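Local coordinates for CAS6A (Thermus thermophilus, PDB 4C97), which probably acts as a Cas6 endoribonuclease that cleaves precursor CRISPR RNA in antiviral defence, at residues 140-145 against 200-205; 188-193 against 231-236. The protein carries 1 engineered substitution. All coordinates share one frame; numbering follows the deposited sequence.

Both contacts belong to the C-terminal half of the chain, which is built round a five-stranded antiparallel sheet with strands in the order 194-197, 176-186, 199-203, 121-127, 238-241. Their segments alternate along the sequence: 140-145, 188-193, 200-205, then 231-236. The contact centres lie about 21 Å apart, and their nearest atoms are about 6 Å apart without touching. Contact 1 sets the start of helix 144-158 against strand 199-203. Contact 2 joins the loop between strands 176-186 and 194-197 to the turn ahead of edge strand 238-241, near helix 22-36 of the N-terminal half. One therefore lies within the C-terminal half, the other where the two halves meet.

Contact 1: residues 140-145 against 200-205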
# COMPACT_ATOMS: atom_id res chain seq x y z
N PRO A 140 3.35 10.00 13.29
CA PRO A 140 2.85 10.29 11.95
C PRO A 140 3.88 10.92 11.02
O PRO A 140 3.48 11.31 9.94
CB PRO A 140 1.75 11.32 12.25
CG PRO A 140 2.40 12.15 13.31
CD PRO A 140 3.03 11.10 14.22
N VAL A 141 5.15 11.00 11.41
CA VAL A 141 6.14 11.67 10.55
C VAL A 141 6.80 10.67 9.60
O VAL A 141 7.36 9.69 10.03
CB VAL A 141 7.22 12.37 11.38
CG1 VAL A 141 8.20 13.14 10.47
CG2 VAL A 141 6.58 13.29 12.38
N PRO A 142 6.75 10.94 8.30
CA PRO A 142 7.27 9.99 7.30
C PRO A 142 8.80 10.05 7.13
O PRO A 142 9.33 10.33 6.05
CB PRO A 142 6.50 10.37 6.05
CG PRO A 142 6.29 11.84 6.17
CD PRO A 142 6.10 12.10 7.66
N GLU A 143 9.49 9.73 8.21
CA GLU A 143 10.94 9.70 8.23
C GLU A 143 11.44 8.66 7.23
O GLU A 143 10.83 7.58 7.14
CB GLU A 143 11.48 9.33 9.61
CG GLU A 143 11.07 10.26 10.74
CD GLU A 143 11.64 9.84 12.09
OE1 GLU A 143 12.36 8.82 12.17
OE2 GLU A 143 11.37 10.52 13.10
N PRO A 144 12.55 8.94 6.53
CA PRO A 144 13.07 7.90 5.63
C PRO A 144 13.22 6.51 6.28
O PRO A 144 12.81 5.50 5.68
CB PRO A 144 14.44 8.44 5.21
CG PRO A 144 14.32 9.95 5.34
CD PRO A 144 13.34 10.19 6.47
N ARG A 145 13.80 6.43 7.47
CA ARG A 145 14.06 5.10 8.04
C ARG A 145 12.75 4.33 8.32
O ARG A 145 12.67 3.10 8.14
CB ARG A 145 14.90 5.22 9.30
CG ARG A 145 14.21 5.98 10.38
CD ARG A 145 15.12 6.24 11.56
NE ARG A 145 14.31 6.84 12.62
CZ ARG A 145 13.62 6.16 13.54
NH1 ARG A 145 13.64 4.83 13.58
NH2 ARG A 145 12.91 6.83 14.43
N VAL A 200 6.39 13.35 -0.26
CA VAL A 200 7.76 13.47 0.23
C VAL A 200 8.71 12.97 -0.86
O VAL A 200 8.46 11.94 -1.47
CB VAL A 200 7.98 12.66 1.52
CG1 VAL A 200 9.40 12.89 2.03
CG2 VAL A 200 6.97 13.05 2.60
N VAL A 201 9.79 13.72 -1.11
CA VAL A 201 10.84 13.23 -2.00
C VAL A 201 12.07 12.85 -1.17
O VAL A 201 12.68 13.69 -0.51
CB VAL A 201 11.20 14.26 -3.07
CG1 VAL A 201 12.22 13.67 -4.04
CG2 VAL A 201 9.95 14.71 -3.83
N TYR A 202 12.39 11.57 -1.23
CA TYR A 202 13.55 10.96 -0.57
C TYR A 202 14.72 10.94 -1.52
O TYR A 202 14.54 10.84 -2.74
CB TYR A 202 13.22 9.53 -0.12
CG TYR A 202 12.05 9.53 0.84
CD1 TYR A 202 12.25 9.78 2.19
CD2 TYR A 202 10.76 9.33 0.38
CE1 TYR A 202 11.18 9.83 3.06
CE2 TYR A 202 9.68 9.37 1.25
CZ TYR A 202 9.91 9.62 2.59
OH TYR A 202 8.87 9.70 3.47
N HIS A 203 15.92 11.06 -0.96
CA HIS A 203 17.11 11.09 -1.77
C HIS A 203 18.21 10.36 -1.04
O HIS A 203 18.45 10.62 0.15
CB HIS A 203 17.52 12.53 -2.01
CG HIS A 203 18.85 12.65 -2.66
ND1 HIS A 203 19.06 12.31 -3.98
CD2 HIS A 203 20.05 13.05 -2.18
CE1 HIS A 203 20.33 12.51 -4.29
NE2 HIS A 203 20.95 12.96 -3.21
N LEU A 204 18.87 9.45 -1.75
CA LEU A 204 19.98 8.67 -1.19
C LEU A 204 21.30 9.14 -1.78
O LEU A 204 21.64 8.82 -2.93
CB LEU A 204 19.78 7.18 -1.48
CG LEU A 204 20.88 6.25 -0.98
CD1 LEU A 204 21.23 6.51 0.47
CD2 LEU A 204 20.49 4.79 -1.18
N PRO A 205 22.07 9.92 -1.00
CA PRO A 205 23.35 10.42 -1.50
C PRO A 205 24.29 9.28 -1.83
O PRO A 205 24.36 8.31 -1.07
CB PRO A 205 23.91 11.23 -0.32
CG PRO A 205 22.72 11.56 0.50
CD PRO A 205 21.78 10.41 0.35
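The Tyr202 ring meets Pro142 and Pro144 in different ways. Val200 CG1, from its own strand, lies over one face, 3.3 Å above the ring plane and offset toward the rim. At the edge, near the plane, sit Pro142 O and Pro144 CG. Pro144 CG is 3.8 Å from Tyr202 CD1. Pro144 CA approaches Tyr202 CE1 obliquely at 3.7 Å.

The polar link is a hydrogen bond from Tyr202 OH to Pro142 O, 2.7 Å long. The C=O...donor angle is 135°, and the hydroxyl is tilted 27° from the carbonyl plane. In Tyr202, CG stands anti to the carbonyl carbon (chi1 -59°), which sets it on the side of Pro142.

Pro142 is the centre of an inverse gamma turn, closed by a bond from Glu143 N to Val141 O. Glu143 is the N-cap residue of helix 144-158, and Pro144 opens the helix. Tyr202 thus grips the turn that leads into the helix and packs against its first residue. The contact joins the start of this helix to strand 199-203 of the antiparallel sheet, in what is probably a ferredoxin-like domain of the Cas6 type.

Beside the hydroxyl, Pro142 CG touches Val200 CG2 at 3.8 Å. Glu143 CB points away from the strand, and OE2 is hydrogen-bonded to Tyr139 OH. Val147, one helical turn on, touches both Pro142 and Tyr202.

Contact 2: residues 188-193 against 231-236; sequences RTEVDT and TSLGYG
Thr189 and Tyr235 reach toward each other tip to tip. Tyr235 OH lies 2.7 Å from Thr189 OG1, a distance that suits a hydrogen bond, though the tyrosine proton has another acceptor within reach. OG1 lies at the edge of the tyrosine ring, in its plane, and also comes within 3.4 Å of Tyr235 CE2. The methyl of Thr189 is near the same hydroxyl, with CG2 3.7 Å from Tyr235 OH. With chi1 of Thr189 at 60°, OG1 is flanked by both backbone branches and lies close to both the tyrosine hydroxyl and Glu190.

The threonine hydroxyl has a second partner. Thr189 OG1 donates to Glu190 OE2 at 2.7 Å and meets the anti lone pair of that oxygen. If the tyrosine gives its proton to OG1, a relay of two bonds runs from Tyr235 through Thr189 to Glu190. The glutamate chain bends at chi2 (-54°), which sets CD near Thr189 OG1. The bonded oxygen OE2 also packs on Leu233 CD1 at 3.8 Å, where the two side chains cross obliquely. The carboxylate thus meets an apolar methyl as well as a hydroxyl.

Leu233 O lies over one face of the Tyr235 ring, 4.1 Å above its plane and offset toward the rim. Segment 231-236 ends in Gly-Tyr-Gly, with positive phi at both glycines. This fits the glycine-rich loop near the C-terminus of Cas6 proteins. The Leu233 side chain is about 4 Å from a bound sulfate, probably from the crystallisation liquor.

The Tyr235 ring meets Phe131 of strand 129-134 edge-to-face. Thr189 and Leu233 both touch Leu23 of helix 22-36, so the contact lies between the C-terminal sheet's loops and that helix of the N-terminal half.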
# COMPACT_ATOMS: atom_id res chain seq x y z
N ARG A 188 -9.46 7.83 12.41
CA ARG A 188 -10.65 7.83 13.24
C ARG A 188 -10.94 6.48 13.90
O ARG A 188 -11.69 6.42 14.87
CB ARG A 188 -11.87 8.34 12.45
CG ARG A 188 -11.85 9.83 12.05
CD ARG A 188 -12.04 10.80 13.24
NE ARG A 188 -12.30 12.18 12.80
CZ ARG A 188 -11.97 13.28 13.48
NH1 ARG A 188 -11.34 13.19 14.64
NH2 ARG A 188 -12.26 14.48 12.99
N THR A 189 -10.34 5.40 13.40
CA THR A 189 -10.50 4.09 14.03
C THR A 189 -9.56 3.92 15.22
O THR A 189 -9.68 2.97 15.97
CB THR A 189 -10.20 2.95 13.04
OG1 THR A 189 -8.86 3.08 12.58
CG2 THR A 189 -11.14 3.00 11.85
N GLU A 190 -8.64 4.86 15.39
CA GLU A 190 -7.59 4.72 16.38
C GLU A 190 -7.74 5.73 17.50
O GLU A 190 -8.50 6.69 17.38
CB GLU A 190 -6.21 4.91 15.72
CG GLU A 190 -6.00 3.98 14.55
CD GLU A 190 -6.23 2.53 14.93
OE1 GLU A 190 -5.59 2.07 15.90
OE2 GLU A 190 -7.08 1.88 14.28
N VAL A 191 -7.02 5.46 18.58
CA VAL A 191 -6.96 6.35 19.72
C VAL A 191 -5.73 7.25 19.59
O VAL A 191 -4.62 6.76 19.43
CB VAL A 191 -6.81 5.55 21.06
CG1 VAL A 191 -6.83 6.50 22.26
CG2 VAL A 191 -7.92 4.48 21.19
N ASP A 192 -5.96 8.55 19.67
CA ASP A 192 -4.90 9.55 19.71
C ASP A 192 -3.89 9.35 18.60
O ASP A 192 -2.70 9.35 18.86
CB ASP A 192 -4.15 9.54 21.05
CG ASP A 192 -5.04 9.85 22.24
OD1 ASP A 192 -5.98 10.66 22.10
OD2 ASP A 192 -4.78 9.29 23.34
N THR A 193 -4.37 9.13 17.38
CA THR A 193 -3.50 8.85 16.26
C THR A 193 -3.86 9.72 15.07
O THR A 193 -5.02 9.83 14.70
CB THR A 193 -3.64 7.38 15.84
OG1 THR A 193 -3.26 6.54 16.93
CG2 THR A 193 -2.78 7.04 14.62
N THR A 231 -2.20 -0.93 7.54
CA THR A 231 -2.56 -0.94 6.14
C THR A 231 -3.78 -1.84 5.87
O THR A 231 -4.41 -1.73 4.83
CB THR A 231 -1.38 -1.37 5.26
OG1 THR A 231 -0.89 -2.66 5.68
CG2 THR A 231 -0.29 -0.36 5.33
N SER A 232 -4.11 -2.71 6.83
CA SER A 232 -5.30 -3.55 6.70
C SER A 232 -6.57 -2.73 6.87
O SER A 232 -7.69 -3.21 6.56
CB SER A 232 -5.26 -4.72 7.70
OG SER A 232 -5.40 -4.24 9.03
N LEU A 233 -6.42 -1.50 7.36
CA LEU A 233 -7.55 -0.61 7.57
C LEU A 233 -7.56 0.57 6.62
O LEU A 233 -8.33 1.51 6.79
CB LEU A 233 -7.62 -0.12 9.03
CG LEU A 233 -7.90 -1.22 10.06
CD1 LEU A 233 -7.69 -0.64 11.48
CD2 LEU A 233 -9.31 -1.74 9.93
N GLY A 234 -6.74 0.50 5.57
CA GLY A 234 -6.77 1.55 4.57
C GLY A 234 -5.80 2.69 4.79
O GLY A 234 -5.74 3.60 3.96
N TYR A 235 -5.06 2.64 5.89
CA TYR A 235 -4.05 3.65 6.19
C TYR A 235 -2.81 3.35 5.35
O TYR A 235 -2.59 2.20 4.89
CB TYR A 235 -3.70 3.66 7.68
CG TYR A 235 -4.89 4.02 8.54
CD1 TYR A 235 -5.43 5.30 8.49
CD2 TYR A 235 -5.49 3.08 9.36
CE1 TYR A 235 -6.52 5.64 9.25
CE2 TYR A 235 -6.57 3.42 10.14
CZ TYR A 235 -7.09 4.70 10.07
OH TYR A 235 -8.19 5.08 10.84
N GLY A 236 -2.00 4.36 5.14
CA GLY A 236 -0.73 4.14 4.46
C GLY A 236 -0.80 3.84 2.98
O GLY A 236 0.17 3.32 2.41